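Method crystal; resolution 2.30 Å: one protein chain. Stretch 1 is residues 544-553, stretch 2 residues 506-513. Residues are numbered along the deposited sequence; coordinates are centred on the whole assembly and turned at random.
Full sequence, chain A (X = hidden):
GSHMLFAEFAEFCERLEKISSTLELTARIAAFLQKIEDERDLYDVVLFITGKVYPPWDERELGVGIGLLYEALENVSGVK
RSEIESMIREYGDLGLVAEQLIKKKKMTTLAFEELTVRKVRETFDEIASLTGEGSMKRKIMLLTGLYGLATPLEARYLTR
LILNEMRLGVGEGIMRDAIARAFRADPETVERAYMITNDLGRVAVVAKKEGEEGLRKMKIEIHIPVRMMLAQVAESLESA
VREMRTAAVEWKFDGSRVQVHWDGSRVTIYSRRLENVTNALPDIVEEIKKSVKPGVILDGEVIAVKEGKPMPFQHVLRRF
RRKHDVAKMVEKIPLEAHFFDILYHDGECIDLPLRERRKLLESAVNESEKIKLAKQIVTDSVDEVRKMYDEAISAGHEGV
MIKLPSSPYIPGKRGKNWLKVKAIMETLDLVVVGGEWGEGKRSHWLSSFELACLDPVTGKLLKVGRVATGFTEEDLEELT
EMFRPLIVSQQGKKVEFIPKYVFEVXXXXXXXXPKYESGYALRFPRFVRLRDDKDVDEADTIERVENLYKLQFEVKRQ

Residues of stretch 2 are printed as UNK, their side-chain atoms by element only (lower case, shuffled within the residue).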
# COMPACT_ATOMS: atom_id res chain seq x y z
N ARG A 544 3.81 14.24 -1.59
CA ARG A 544 3.64 14.51 -0.16
C ARG A 544 4.83 15.30 0.40
O ARG A 544 4.65 16.34 1.05
CB ARG A 544 3.44 13.21 0.62
CG ARG A 544 3.09 13.41 2.10
CD ARG A 544 1.58 13.29 2.36
NE ARG A 544 1.16 13.90 3.63
CZ ARG A 544 1.22 13.31 4.82
NH1 ARG A 544 1.68 12.07 4.93
NH2 ARG A 544 0.81 13.95 5.91
N VAL A 545 6.04 14.81 0.14
CA VAL A 545 7.26 15.46 0.63
C VAL A 545 7.32 16.92 0.17
O VAL A 545 7.57 17.82 0.98
CB VAL A 545 8.55 14.67 0.20
CG1 VAL A 545 9.83 15.38 0.67
CG2 VAL A 545 8.50 13.24 0.73
N GLU A 546 7.05 17.14 -1.12
CA GLU A 546 6.97 18.48 -1.72
C GLU A 546 5.99 19.39 -0.99
O GLU A 546 6.33 20.52 -0.65
CB GLU A 546 6.57 18.38 -3.20
CG GLU A 546 7.72 17.98 -4.11
CD GLU A 546 7.26 17.45 -5.48
OE1 GLU A 546 6.04 17.34 -5.74
OE2 GLU A 546 8.16 17.13 -6.30
N ASN A 547 4.76 18.91 -0.77
CA ASN A 547 3.74 19.66 -0.05
C ASN A 547 4.14 19.94 1.40
O ASN A 547 3.94 21.05 1.89
CB ASN A 547 2.38 18.94 -0.08
CG ASN A 547 1.75 18.89 -1.48
OD1 ASN A 547 2.05 19.72 -2.35
ND2 ASN A 547 0.89 17.91 -1.70
N LEU A 548 4.71 18.94 2.06
CA LEU A 548 5.17 19.13 3.44
C LEU A 548 6.32 20.13 3.52
O LEU A 548 6.39 20.92 4.47
CB LEU A 548 5.52 17.80 4.11
CG LEU A 548 4.34 16.84 4.36
CD1 LEU A 548 4.83 15.49 4.88
CD2 LEU A 548 3.30 17.43 5.30
N TYR A 549 7.20 20.12 2.52
CA TYR A 549 8.27 21.12 2.41
C TYR A 549 7.72 22.54 2.26
O TYR A 549 8.08 23.42 3.03
CB TYR A 549 9.22 20.80 1.24
CG TYR A 549 10.22 21.90 0.97
CD1 TYR A 549 11.43 21.94 1.66
CD2 TYR A 549 9.95 22.91 0.05
CE1 TYR A 549 12.35 22.95 1.44
CE2 TYR A 549 10.87 23.93 -0.19
CZ TYR A 549 12.06 23.94 0.52
OH TYR A 549 12.97 24.94 0.29
N LYS A 550 6.86 22.75 1.27
CA LYS A 550 6.24 24.06 0.98
C LYS A 550 5.51 24.65 2.18
O LYS A 550 5.39 25.86 2.30
CB LYS A 550 5.27 23.95 -0.20
CG LYS A 550 5.95 24.05 -1.56
CD LYS A 550 4.96 24.31 -2.70
CE LYS A 550 4.54 23.03 -3.41
NZ LYS A 550 4.09 23.28 -4.83
N LEU A 551 5.04 23.76 3.06
CA LEU A 551 4.22 24.12 4.20
C LEU A 551 5.05 24.58 5.40
O LEU A 551 4.50 25.11 6.37
CB LEU A 551 3.34 22.93 4.58
CG LEU A 551 2.15 23.17 5.51
CD1 LEU A 551 0.96 23.74 4.75
CD2 LEU A 551 1.80 21.87 6.18
N GLN A 552 6.36 24.38 5.33
CA GLN A 552 7.28 24.92 6.33
C GLN A 552 7.43 26.43 6.19
O GLN A 552 7.79 27.12 7.14
CB GLN A 552 8.65 24.25 6.21
CG GLN A 552 8.63 22.76 6.50
CD GLN A 552 9.97 22.11 6.22
OE1 GLN A 552 10.74 22.57 5.38
NE2 GLN A 552 10.25 21.02 6.93
N PHE A 553 7.15 26.94 4.99
CA PHE A 553 7.22 28.36 4.67
C PHE A 553 5.87 28.90 4.17
O PHE A 553 4.81 28.36 4.50
CB PHE A 553 8.31 28.63 3.63
CG PHE A 553 9.52 27.74 3.77
CD1 PHE A 553 10.43 27.94 4.82
CD2 PHE A 553 9.74 26.70 2.87
CE1 PHE A 553 11.55 27.11 4.97
CE2 PHE A 553 10.85 25.86 3.01
CZ PHE A 553 11.76 26.07 4.05
N UNK A 506 10.45 10.28 11.93
CA UNK A 506 10.25 11.67 12.32
C UNK A 506 11.43 12.51 11.82
O UNK A 506 12.50 11.98 11.52
c UNK A 506 10.11 11.79 13.84
N UNK A 507 11.25 13.82 11.76
CA UNK A 507 12.29 14.72 11.28
C UNK A 507 12.09 16.11 11.87
O UNK A 507 11.00 16.43 12.35
o UNK A 507 7.24 16.67 7.74
c UNK A 507 12.24 14.79 9.74
c UNK A 507 9.84 14.40 9.04
c UNK A 507 10.92 15.27 9.20
c UNK A 507 9.52 17.07 8.38
c UNK A 507 10.74 16.61 8.86
c UNK A 507 8.45 16.19 8.23
c UNK A 507 8.60 14.85 8.56
N UNK A 508 13.14 16.93 11.85
CA UNK A 508 13.03 18.34 12.24
C UNK A 508 12.62 19.22 11.07
O UNK A 508 11.80 20.13 11.21
c UNK A 508 13.45 18.52 15.24
o UNK A 508 12.92 19.63 15.37
c UNK A 508 14.33 18.85 12.87
n UNK A 508 13.03 17.45 15.91
c UNK A 508 14.61 18.32 14.29
N UNK A 509 13.20 18.94 9.90
CA UNK A 509 13.00 19.75 8.71
C UNK A 509 13.22 18.95 7.42
O UNK A 509 14.03 18.02 7.40
c UNK A 509 13.94 20.96 8.75
c UNK A 509 13.57 22.06 7.76
o UNK A 509 14.01 24.38 7.49
c UNK A 509 14.50 23.27 7.81
o UNK A 509 15.71 23.12 8.15
N UNK A 510 12.48 19.29 6.38
CA UNK A 510 12.81 18.87 5.02
C UNK A 510 13.52 20.05 4.34
O UNK A 510 12.97 21.14 4.28
c UNK A 510 11.55 18.45 4.19
c UNK A 510 11.95 18.03 2.78
c UNK A 510 9.33 17.21 4.48
c UNK A 510 10.80 17.31 4.88
N UNK A 511 14.74 19.83 3.86
CA UNK A 511 15.42 20.85 3.05
C UNK A 511 15.43 20.45 1.58
O UNK A 511 15.37 19.27 1.25
n UNK A 511 19.51 20.15 3.75
c UNK A 511 16.88 21.06 3.48
c UNK A 511 17.33 20.50 4.82
o UNK A 511 19.45 20.42 5.99
c UNK A 511 18.86 20.35 4.91
N UNK A 512 15.51 21.45 0.69
CA UNK A 512 15.88 21.19 -0.70
C UNK A 512 17.39 20.97 -0.78
O UNK A 512 18.16 21.70 -0.17
n UNK A 512 12.67 22.49 -5.37
c UNK A 512 13.96 22.50 -1.75
c UNK A 512 15.46 22.33 -1.62
c UNK A 512 13.22 21.97 -4.08
c UNK A 512 13.55 23.09 -3.09
N UNK A 513 17.79 19.95 -1.53
CA UNK A 513 19.19 19.52 -1.56
C UNK A 513 19.47 18.78 -2.87
O UNK A 513 18.63 18.02 -3.35
c UNK A 513 19.50 18.59 -0.38
o UNK A 513 20.87 18.21 -0.34
O HOH W 1 15.59 24.20 2.05

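Position 506 carries a single side-chain carbon, and that carbon lies far beyond reach of the helix. One carbon and nothing more identifies Ala506.

At position 507 one carbon leads to a ring of six carbons bearing one oxygen. The CA-to-CB bond points toward stretch 1, and the oxygen comes to 3.9 Å from CD1 of Leu548, while the end of the Gln552 side chain lies at the ring edge, near its plane. A six-membered carbon ring with a single oxygen is a tyrosine, Tyr507, buried with chi1 in the p well.

Position 508 has three carbons, the third carrying one oxygen and one nitrogen in the model. Its CA-to-CB bond points away from stretch 1 and nothing there comes close. The terminal amide on a three-carbon chain makes it Gln508.

Position 509 opens the strand. It again has three carbons, but the third bears two oxygens, a carboxylate. Its side chain packs beside the end of the Gln552 side chain, and one of its oxygens is 4.4 Å from CZ of Phe553. This is Glu509, with an extended chain, chi1 and chi2 both t.

Position 510 holds four carbons, forked at the first, one arm two carbons long. It points toward the helix and is covered more than any other residue of the pair of stretches. The long arm ends 3.9 Å from CB of Leu548 and 4.0 Å from O of Val545; the short arm ends 4.0 Å from CG1 of Val545 and 4.1 Å from CD1 of Tyr549. The fork with unequal arms defines Ile510.

Position 511 has three carbons ending in one oxygen and one nitrogen. Its CA-to-CB bond points away, as expected for the neighbour of an inward-facing strand residue, and stretch 1 is met through the backbone, with C of this residue 4.0 Å from CE1 of Tyr549. It is Gln511.

At position 512 four carbons run in a row to a nitrogen. The second carbon packs over one face of the Tyr549 ring, 3.3 Å from CZ, while the end of the chain leads away. This is Lys512.

Position 513 has one carbon and one oxygen, out of reach of stretch 1: Ser513.

The helix and strand cross at 101° between their N-to-C directions, so the contact gathers around one place, where Tyr549 and Ile510 have CA atoms 5.7 Å apart. Ile510 supplies its apolar centre, fitting against Val545, Leu548 and Tyr549. The ring of Tyr549 extends this packing along the strand, with O of Ile510 at its edge, 3.1 Å from CD1 of Tyr549, and the aliphatic part of Lys512 over a face. A water accepts a hydrogen bond from N of Lys512 (3.1 Å) and is also hydrogen-bonded to OH of Tyr549 (3.2 Å), linking the phenol to the strand backbone.

Stretch 2 506-513: AYQEIQKS
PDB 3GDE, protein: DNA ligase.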